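Local structure of aspartokinase (Clostridium acetobutylicum, 3TVI) at residues Asp202-Phe213 with Pro260-Asp271; Thr226-Leu235 with Gly273-Lys282. The protein probably catalyses the ATP-dependent phosphorylation of the beta-carboxyl group of L-aspartate, the first step towards threonine, methionine and lysine, and binds lysine in its regulatory region. All blocks are in the same frame, centred on the assembly; numbering follows the deposited sequence.

The two contacts lie in one mixed sheet of the kinase fold and differ with their place in it. Contact 1 pairs strands 203-208 and 261-265 inside the sheet and runs on into loops at the predicted ATP site; contact 2 pairs 274-277 with 229-231, an outermost strand of the sheet within the chain. They join where 261-265 and 274-277 lie side by side, antiparallel, with I276 N 2.7 Å from I261 O. Both are partly buried. Contact 1 combines regular backbone bonding with the W207 ring packed on the K264 chain, whereas contact 2 has fewer and weaker strand bonds and relies on a helix cap and a salt bridge.

Contact 1 of 2, residues Asp202-Phe213 with Pro260-Asp271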
loop_
_atom_site.group_PDB
_atom_site.type_symbol
_atom_site.label_atom_id
_atom_site.label_comp_id
_atom_site.label_asym_id
_atom_site.label_seq_id
_atom_site.Cartn_x
_atom_site.Cartn_y
_atom_site.Cartn_z
ATOM N N ASP B 202 31.518 2.735 26.080
ATOM C CA ASP B 202 30.613 1.690 26.580
ATOM C C ASP B 202 29.158 2.119 26.609
ATOM O O ASP B 202 28.258 1.285 26.575
ATOM C CB ASP B 202 31.014 1.312 27.992
ATOM C CG ASP B 202 32.414 0.848 28.064
ATOM O OD1 ASP B 202 33.090 0.892 27.020
ATOM O OD2 ASP B 202 32.845 0.444 29.157
ATOM N N LEU B 203 28.949 3.424 26.725
ATOM C CA LEU B 203 27.627 4.002 26.817
ATOM C C LEU B 203 27.686 5.384 26.212
ATOM O O LEU B 203 28.705 6.053 26.292
ATOM C CB LEU B 203 27.205 4.108 28.285
ATOM C CG LEU B 203 25.829 4.702 28.614
ATOM C CD1 LEU B 203 24.712 3.874 28.006
ATOM C CD2 LEU B 203 25.648 4.786 30.118
ATOM N N TYR B 204 26.599 5.804 25.595
ATOM C CA TYR B 204 26.466 7.177 25.163
ATOM C C TYR B 204 25.195 7.701 25.824
ATOM O O TYR B 204 24.090 7.374 25.408
ATOM C CB TYR B 204 26.445 7.252 23.630
ATOM C CG TYR B 204 25.922 8.544 23.022
ATOM C CD1 TYR B 204 26.198 9.785 23.586
ATOM C CD2 TYR B 204 25.159 8.515 21.858
ATOM C CE1 TYR B 204 25.719 10.954 23.016
ATOM C CE2 TYR B 204 24.676 9.671 21.280
ATOM C CZ TYR B 204 24.962 10.888 21.858
ATOM O OH TYR B 204 24.470 12.031 21.272
ATOM N N GLU B 205 25.370 8.467 26.898
ATOM C CA GLU B 205 24.245 9.062 27.602
ATOM C C GLU B 205 23.845 10.279 26.826
ATOM O O GLU B 205 24.706 11.069 26.470
ATOM C CB GLU B 205 24.631 9.473 29.019
ATOM C CG GLU B 205 24.725 8.312 29.985
ATOM C CD GLU B 205 25.255 8.703 31.348
ATOM O OE1 GLU B 205 25.508 9.904 31.583
ATOM O OE2 GLU B 205 25.418 7.796 32.196
ATOM N N ASN B 206 22.553 10.435 26.571
ATOM C CA ASN B 206 22.056 11.574 25.827
ATOM C C ASN B 206 21.098 12.386 26.696
ATOM O O ASN B 206 19.908 12.075 26.789
ATOM C CB ASN B 206 21.379 11.078 24.566
ATOM C CG ASN B 206 21.168 12.165 23.548
ATOM O OD1 ASN B 206 20.190 12.900 23.609
ATOM N ND2 ASN B 206 22.067 12.245 22.576
ATOM N N TRP B 207 21.631 13.429 27.331
ATOM C CA TRP B 207 20.904 14.164 28.359
ATOM C C TRP B 207 19.990 15.209 27.811
ATOM O O TRP B 207 20.416 16.110 27.098
ATOM C CB TRP B 207 21.876 14.792 29.329
ATOM C CG TRP B 207 22.543 13.768 30.185
ATOM C CD1 TRP B 207 23.682 13.034 29.904
ATOM C CD2 TRP B 207 22.106 13.308 31.491
ATOM N NE1 TRP B 207 23.975 12.178 30.932
ATOM C CE2 TRP B 207 23.066 12.292 31.912
ATOM C CE3 TRP B 207 21.051 13.620 32.322
ATOM C CZ2 TRP B 207 22.962 11.648 33.123
ATOM C CZ3 TRP B 207 20.947 12.956 33.544
ATOM C CH2 TRP B 207 21.887 11.998 33.936
ATOM N N THR B 208 18.717 15.101 28.188
ATOM C CA THR B 208 17.636 15.903 27.621
ATOM C C THR B 208 16.744 16.394 28.752
ATOM O O THR B 208 17.174 16.408 29.901
ATOM C CB THR B 208 16.811 15.048 26.647
ATOM O OG1 THR B 208 15.822 14.308 27.373
ATOM C CG2 THR B 208 17.722 14.077 25.901
ATOM N N ASP B 209 15.506 16.779 28.442
ATOM C CA ASP B 209 14.589 17.279 29.473
ATOM C C ASP B 209 13.395 16.365 29.702
ATOM O O ASP B 209 12.368 16.809 30.192
ATOM C CB ASP B 209 14.116 18.703 29.145
ATOM C CG ASP B 209 13.290 18.775 27.873
ATOM O OD1 ASP B 209 13.886 18.902 26.776
ATOM O OD2 ASP B 209 12.041 18.720 27.978
ATOM N N VAL B 210 13.537 15.089 29.349
ATOM C CA VAL B 210 12.488 14.084 29.566
ATOM C C VAL B 210 13.120 12.757 29.982
ATOM O O VAL B 210 14.141 12.348 29.422
ATOM C CB VAL B 210 11.653 13.846 28.297
ATOM C CG1 VAL B 210 11.035 15.147 27.814
ATOM C CG2 VAL B 210 12.505 13.212 27.209
ATOM N N SER B 211 12.506 12.080 30.952
ATOM C CA SER B 211 13.062 10.848 31.515
ATOM C C SER B 211 12.883 9.627 30.596
ATOM O O SER B 211 12.198 8.663 30.937
ATOM C CB SER B 211 12.439 10.595 32.878
ATOM O OG SER B 211 12.624 11.722 33.701
ATOM N N GLY B 212 13.529 9.664 29.439
ATOM C CA GLY B 212 13.359 8.618 28.445
ATOM C C GLY B 212 12.189 8.890 27.518
ATOM O O GLY B 212 11.714 10.018 27.417
ATOM N N PHE B 213 11.757 7.844 26.819
ATOM C CA PHE B 213 10.541 7.855 26.016
ATOM C C PHE B 213 9.441 7.103 26.749
ATOM O O PHE B 213 9.715 6.213 27.555
ATOM C CB PHE B 213 10.799 7.164 24.678
ATOM C CG PHE B 213 11.991 7.697 23.940
ATOM C CD1 PHE B 213 12.111 9.058 23.680
ATOM C CD2 PHE B 213 12.990 6.844 23.500
ATOM C CE1 PHE B 213 13.207 9.556 22.999
ATOM C CE2 PHE B 213 14.090 7.332 22.817
ATOM C CZ PHE B 213 14.197 8.687 22.563
ATOM N N PRO B 260 25.360 1.253 23.306
ATOM C CA PRO B 260 24.023 1.586 23.745
ATOM C C PRO B 260 23.898 3.067 24.084
ATOM O O PRO B 260 24.826 3.659 24.631
ATOM C CB PRO B 260 23.844 0.722 24.984
ATOM C CG PRO B 260 25.209 0.534 25.515
ATOM C CD PRO B 260 26.126 0.542 24.337
ATOM N N ILE B 261 22.758 3.650 23.736
ATOM C CA ILE B 261 22.422 5.011 24.093
ATOM C C ILE B 261 21.409 4.992 25.221
ATOM O O ILE B 261 20.426 4.259 25.159
ATOM C CB ILE B 261 21.753 5.730 22.925
ATOM C CG1 ILE B 261 22.674 5.738 21.715
ATOM C CG2 ILE B 261 21.372 7.144 23.320
ATOM C CD1 ILE B 261 22.077 6.453 20.524
ATOM N N ASN B 262 21.636 5.815 26.239
ATOM C CA ASN B 262 20.676 5.983 27.319
ATOM C C ASN B 262 20.100 7.396 27.284
ATOM O O ASN B 262 20.809 8.361 27.577
ATOM C CB ASN B 262 21.359 5.719 28.662
ATOM C CG ASN B 262 20.414 5.853 29.844
ATOM O OD1 ASN B 262 19.333 6.432 29.727
ATOM N ND2 ASN B 262 20.832 5.335 31.001
ATOM N N ILE B 263 18.824 7.523 26.918
ATOM C CA ILE B 263 18.149 8.820 26.977
ATOM C C ILE B 263 17.845 9.120 28.434
ATOM O O ILE B 263 17.186 8.334 29.101
ATOM C CB ILE B 263 16.858 8.864 26.150
ATOM C CG1 ILE B 263 17.157 9.278 24.712
ATOM C CG2 ILE B 263 15.908 9.905 26.709
ATOM C CD1 ILE B 263 18.135 8.378 23.999
ATOM N N LYS B 264 18.335 10.256 28.921
ATOM C CA LYS B 264 18.241 10.600 30.337
ATOM C C LYS B 264 17.783 12.050 30.532
ATOM O O LYS B 264 17.835 12.861 29.599
ATOM C CB LYS B 264 19.594 10.343 31.006
ATOM C CG LYS B 264 19.493 9.512 32.273
ATOM C CD LYS B 264 20.632 8.515 32.395
ATOM C CE LYS B 264 20.400 7.514 33.521
ATOM N NZ LYS B 264 20.136 8.173 34.830
ATOM N N ASN B 265 17.323 12.363 31.744
ATOM C CA ASN B 265 16.767 13.689 32.048
ATOM C C ASN B 265 17.633 14.521 33.004
ATOM O O ASN B 265 17.758 14.186 34.178
ATOM C CB ASN B 265 15.370 13.523 32.636
ATOM C CG ASN B 265 14.672 14.847 32.876
ATOM O OD1 ASN B 265 15.126 15.898 32.415
ATOM N ND2 ASN B 265 13.556 14.797 33.604
ATOM N N THR B 266 18.197 15.615 32.495
ATOM C CA THR B 266 19.065 16.494 33.282
ATOM C C THR B 266 18.390 17.013 34.542
ATOM O O THR B 266 19.066 17.270 35.530
ATOM C CB THR B 266 19.527 17.733 32.476
ATOM O OG1 THR B 266 20.090 17.328 31.227
ATOM C CG2 THR B 266 20.579 18.515 33.236
ATOM N N ASN B 267 17.068 17.177 34.508
ATOM C CA ASN B 267 16.324 17.713 35.650
ATOM C C ASN B 267 15.864 16.649 36.650
ATOM O O ASN B 267 15.419 16.974 37.743
ATOM C CB ASN B 267 15.145 18.533 35.142
ATOM C CG ASN B 267 15.583 19.654 34.212
ATOM O OD1 ASN B 267 15.069 19.792 33.108
ATOM N ND2 ASN B 267 16.552 20.448 34.647
ATOM N N LYS B 268 15.976 15.379 36.260
ATOM C CA LYS B 268 15.683 14.235 37.135
ATOM C C LYS B 268 16.680 13.134 36.801
ATOM O O LYS B 268 16.345 12.168 36.121
ATOM C CB LYS B 268 14.250 13.734 36.927
ATOM C CG LYS B 268 13.184 14.752 37.279
ATOM C CD LYS B 268 11.813 14.107 37.375
ATOM C CE LYS B 268 10.724 15.152 37.583
ATOM N NZ LYS B 268 9.552 14.636 38.354
ATOM N N PRO B 269 17.930 13.296 37.251
ATOM C CA PRO B 269 18.991 12.377 36.816
ATOM C C PRO B 269 18.843 10.943 37.314
ATOM O O PRO B 269 19.270 10.015 36.636
ATOM C CB PRO B 269 20.268 13.017 37.375
ATOM C CG PRO B 269 19.901 14.442 37.618
ATOM C CD PRO B 269 18.464 14.415 38.038
ATOM N N SER B 270 18.242 10.777 38.486
ATOM C CA SER B 270 17.986 9.458 39.065
ATOM C C SER B 270 17.088 8.608 38.182
ATOM O O SER B 270 17.367 7.423 37.971
ATOM C CB SER B 270 17.357 9.619 40.445
ATOM O OG SER B 270 16.884 10.949 40.615
ATOM N N ASP B 271 16.017 9.217 37.669
ATOM C CA ASP B 271 15.134 8.552 36.699
ATOM C C ASP B 271 15.974 7.769 35.697
ATOM O O ASP B 271 16.868 8.350 35.051
ATOM C CB ASP B 271 14.262 9.556 35.926
ATOM C CG ASP B 271 13.026 9.994 36.693
ATOM O OD1 ASP B 271 12.878 9.617 37.877
ATOM O OD2 ASP B 271 12.190 10.721 36.106
#
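W207 and K264 run side by side, and K264 CB sits over one face of the indole, 3.7 Å from the centroid of its six-membered ring, a CH-pi contact only 8° off the normal. K264 CG and CD follow along the CH2 and CZ2 side. At the edge, near the ring plane, lie N265 O, T266 N and P269 CA; P269 CB is 3.9 Å from W207 CZ3. The first torsion of W207 (-70°) sets CG anti to the carbonyl carbon, and NE1 then gives a hydrogen bond to E205 OE1 (2.8 Å) that fixes the ring's rotation. That carboxylate oxygen is shared with R33 in a salt bridge, while F9, of the predicted ATP site, stacks on W207. The backbones beneath are neighbouring parallel strands, 203-208 and 261-265, in the sheet of the amino acid kinase fold. Bonds alternate from Y204 N to P260 O through to T266 N to T208 O; the straightest, N206 N to N262 O, reaches 175°. Past strand 203-208, S211 OG donates to D271 OD2 (2.6 Å) on its anti lone pair and accepts from N265 ND2 (3.2 Å), at the other strand's end. N265 OD1 accepts from N267 N in an Asx turn and T208 OG1 from V210 N in an ST turn; T208 and D209 are predicted to bind ATP. I263 CG2 packs against G212 CA, and I263 CG1 lies 3.7 Å from F213 CZ.

Contact 2 of 2, residues Thr226-Leu235 with Gly273-Lys282; sequences TISKISYKEL and GTLILSDTHK
D279 OD2 is gripped by the first turn of helix 232-240: S231 OG donates to it at 2.8 Å, nearly in line with the C-O bond, and K233 N adds a weak bond. The same S231 hydroxyl accepts from E234 N (2.9 Å), while S231 N returns a bond of 168° to E234 OE1, which completes a capping box at the helix N-terminus. K282, its chain extended beyond CG, crosses E234 at about a right angle and brings NZ to OE1 in a salt bridge whose modelled length is doubtfully short; E234 OE2 is held in turn by T290 and T382. Before the cap, strand 229-231, outermost in the kinase sheet within the chain, runs parallel to 274-277; L277 N to I230 O is 2.8 Å, while L275 N to S228 O and I230 N to L275 O are weak. On the side opposite K229 and L277, I276 CG1 lies beside I230 CG2 at 3.5 Å, CD1 meets L235 CD2, and CG2 meets Y232 CD1. L277 O sits over the centre of one face of the Y232 ring. With D279 and E234 both turned to the start of a helix, the helix dipole would tend to stabilise their negative charge, which K282 may partly offset at E234.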
loop_
_atom_site.group_PDB
_atom_site.type_symbol
_atom_site.label_atom_id
_atom_site.label_comp_id
_atom_site.label_asym_id
_atom_site.label_seq_id
_atom_site.Cartn_x
_atom_site.Cartn_y
_atom_site.Cartn_z
ATOM N N THR B 226 7.451 3.912 31.186
ATOM C CA THR B 226 8.643 4.308 30.447
ATOM C C THR B 226 9.162 3.111 29.675
ATOM O O THR B 226 9.081 1.987 30.154
ATOM C CB THR B 226 9.745 4.776 31.408
ATOM O OG1 THR B 226 9.315 5.977 32.057
ATOM C CG2 THR B 226 11.068 5.018 30.668
ATOM N N ILE B 227 9.709 3.354 28.490
ATOM C CA ILE B 227 10.256 2.283 27.672
ATOM C C ILE B 227 11.659 1.914 28.164
ATOM O O ILE B 227 12.656 2.304 27.579
ATOM C CB ILE B 227 10.332 2.668 26.179
ATOM C CG1 ILE B 227 8.981 3.179 25.661
ATOM C CG2 ILE B 227 10.799 1.475 25.355
ATOM C CD1 ILE B 227 9.026 3.663 24.227
ATOM N N SER B 228 11.729 1.159 29.248
ATOM C CA SER B 228 12.979 0.548 29.695
ATOM C C SER B 228 14.044 0.360 28.582
ATOM O O SER B 228 15.142 0.905 28.679
ATOM C CB SER B 228 12.652 -0.797 30.348
ATOM O OG SER B 228 13.820 -1.507 30.710
ATOM N N LYS B 229 13.710 -0.396 27.537
ATOM C CA LYS B 229 14.659 -0.760 26.469
ATOM C C LYS B 229 14.000 -0.742 25.075
ATOM O O LYS B 229 12.814 -1.002 24.945
ATOM C CB LYS B 229 15.220 -2.154 26.748
ATOM C CG LYS B 229 16.208 -2.228 27.901
ATOM C CD LYS B 229 16.318 -3.633 28.481
ATOM C CE LYS B 229 17.733 -3.906 28.979
ATOM N NZ LYS B 229 17.817 -4.850 30.132
ATOM N N ILE B 230 14.772 -0.450 24.034
ATOM C CA ILE B 230 14.204 -0.278 22.691
ATOM C C ILE B 230 15.278 -0.482 21.610
ATOM O O ILE B 230 16.378 0.036 21.728
ATOM C CB ILE B 230 13.572 1.125 22.568
ATOM C CG1 ILE B 230 12.859 1.310 21.234
ATOM C CG2 ILE B 230 14.623 2.213 22.730
ATOM C CD1 ILE B 230 11.947 2.514 21.225
ATOM N N SER B 231 14.977 -1.250 20.567
ATOM C CA SER B 231 15.966 -1.502 19.516
ATOM C C SER B 231 15.994 -0.294 18.597
ATOM O O SER B 231 15.126 0.566 18.696
ATOM C CB SER B 231 15.635 -2.787 18.732
ATOM O OG SER B 231 14.911 -2.533 17.533
ATOM N N TYR B 232 16.981 -0.224 17.707
ATOM C CA TYR B 232 17.045 0.879 16.752
ATOM C C TYR B 232 15.864 0.774 15.800
ATOM O O TYR B 232 15.096 1.731 15.652
ATOM C CB TYR B 232 18.365 0.901 15.964
ATOM C CG TYR B 232 19.616 1.115 16.808
ATOM C CD1 TYR B 232 19.696 2.160 17.725
ATOM C CD2 TYR B 232 20.725 0.274 16.674
ATOM C CE1 TYR B 232 20.832 2.348 18.497
ATOM C CE2 TYR B 232 21.868 0.456 17.441
ATOM C CZ TYR B 232 21.916 1.491 18.350
ATOM O OH TYR B 232 23.047 1.678 19.112
ATOM N N LYS B 233 15.712 -0.397 15.172
ATOM C CA LYS B 233 14.611 -0.653 14.224
ATOM C C LYS B 233 13.264 -0.362 14.881
ATOM O O LYS B 233 12.365 0.217 14.269
ATOM C CB LYS B 233 14.664 -2.100 13.719
ATOM C CG LYS B 233 13.339 -2.648 13.191
ATOM C CD LYS B 233 13.004 -2.227 11.761
ATOM C CE LYS B 233 13.103 -3.402 10.785
ATOM N NZ LYS B 233 12.890 -2.992 9.366
ATOM N N GLU B 234 13.151 -0.772 16.138
ATOM C CA GLU B 234 11.967 -0.537 16.952
ATOM C C GLU B 234 11.705 0.963 17.071
ATOM O O GLU B 234 10.625 1.452 16.725
ATOM C CB GLU B 234 12.203 -1.142 18.338
ATOM C CG GLU B 234 10.988 -1.739 19.020
ATOM C CD GLU B 234 11.383 -2.799 20.032
ATOM O OE1 GLU B 234 12.524 -2.739 20.562
ATOM O OE2 GLU B 234 10.563 -3.704 20.287
ATOM N N LEU B 235 12.723 1.681 17.544
ATOM C CA LEU B 235 12.668 3.130 17.709
ATOM C C LEU B 235 12.336 3.828 16.403
ATOM O O LEU B 235 11.515 4.740 16.379
ATOM C CB LEU B 235 14.005 3.656 18.251
ATOM C CG LEU B 235 14.198 5.173 18.390
ATOM C CD1 LEU B 235 13.000 5.847 19.041
ATOM C CD2 LEU B 235 15.465 5.465 19.179
ATOM N N GLY B 273 16.801 5.741 32.238
ATOM C CA GLY B 273 16.403 6.094 30.891
ATOM C C GLY B 273 15.604 5.035 30.163
ATOM O O GLY B 273 15.268 3.979 30.696
ATOM N N THR B 274 15.285 5.343 28.925
ATOM C CA THR B 274 15.064 4.305 27.967
ATOM C C THR B 274 16.452 4.065 27.404
ATOM O O THR B 274 17.281 4.977 27.368
ATOM C CB THR B 274 14.050 4.718 26.900
ATOM O OG1 THR B 274 14.559 5.829 26.164
ATOM C CG2 THR B 274 12.737 5.101 27.572
ATOM N N LEU B 275 16.708 2.829 27.000
ATOM C CA LEU B 275 18.054 2.378 26.705
ATOM C C LEU B 275 18.076 1.794 25.289
ATOM O O LEU B 275 17.737 0.629 25.077
ATOM C CB LEU B 275 18.463 1.347 27.766
ATOM C CG LEU B 275 19.940 1.013 27.958
ATOM C CD1 LEU B 275 20.786 2.276 27.986
ATOM C CD2 LEU B 275 20.136 0.212 29.233
ATOM N N ILE B 276 18.468 2.614 24.320
ATOM C CA ILE B 276 18.341 2.255 22.913
ATOM C C ILE B 276 19.465 1.305 22.523
ATOM O O ILE B 276 20.613 1.721 22.375
ATOM C CB ILE B 276 18.366 3.490 21.999
ATOM C CG1 ILE B 276 17.295 4.506 22.436
ATOM C CG2 ILE B 276 18.170 3.073 20.549
ATOM C CD1 ILE B 276 17.468 5.905 21.874
ATOM N N LEU B 277 19.114 0.029 22.358
ATOM C CA LEU B 277 20.076 -1.055 22.102
ATOM C C LEU B 277 20.219 -1.361 20.615
ATOM O O LEU B 277 19.588 -0.721 19.779
ATOM C CB LEU B 277 19.625 -2.320 22.836
ATOM C CG LEU B 277 19.856 -2.421 24.347
ATOM C CD1 LEU B 277 20.536 -1.189 24.924
ATOM C CD2 LEU B 277 18.529 -2.708 25.049
ATOM N N SER B 278 21.066 -2.336 20.295
ATOM C CA SER B 278 21.192 -2.834 18.927
ATOM C C SER B 278 20.146 -3.904 18.689
ATOM O O SER B 278 19.644 -4.503 19.637
ATOM C CB SER B 278 22.587 -3.412 18.679
ATOM O OG SER B 278 22.930 -3.294 17.312
ATOM N N ASP B 279 19.828 -4.146 17.420
ATOM C CA ASP B 279 18.844 -5.174 17.066
ATOM C C ASP B 279 19.266 -6.558 17.575
ATOM O O ASP B 279 18.512 -7.206 18.304
ATOM C CB ASP B 279 18.586 -5.198 15.551
ATOM C CG ASP B 279 17.842 -3.956 15.061
ATOM O OD1 ASP B 279 18.178 -3.463 13.959
ATOM O OD2 ASP B 279 16.927 -3.472 15.772
ATOM N N THR B 280 20.470 -6.998 17.221
ATOM C CA THR B 280 20.991 -8.275 17.734
ATOM C C THR B 280 21.480 -8.181 19.200
ATOM O O THR B 280 21.756 -9.206 19.831
ATOM C CB THR B 280 22.107 -8.853 16.825
ATOM O OG1 THR B 280 23.189 -7.919 16.710
ATOM C CG2 THR B 280 21.551 -9.177 15.428
ATOM N N HIS B 281 21.574 -6.957 19.729
ATOM C CA HIS B 281 21.975 -6.721 21.124
ATOM C C HIS B 281 20.794 -6.608 22.058
ATOM O O HIS B 281 20.947 -6.804 23.267
ATOM C CB HIS B 281 22.855 -5.476 21.235
ATOM N N LYS B 282 19.611 -6.283 21.528
ATOM C CA LYS B 282 18.380 -6.315 22.331
ATOM C C LYS B 282 17.840 -7.736 22.371
ATOM O O LYS B 282 17.887 -8.451 21.366
ATOM C CB LYS B 282 17.295 -5.389 21.767
ATOM C CG LYS B 282 16.147 -5.158 22.745
ATOM C CD LYS B 282 14.873 -4.646 22.084
ATOM C CE LYS B 282 13.780 -4.483 23.136
ATOM N NZ LYS B 282 12.453 -4.067 22.609
#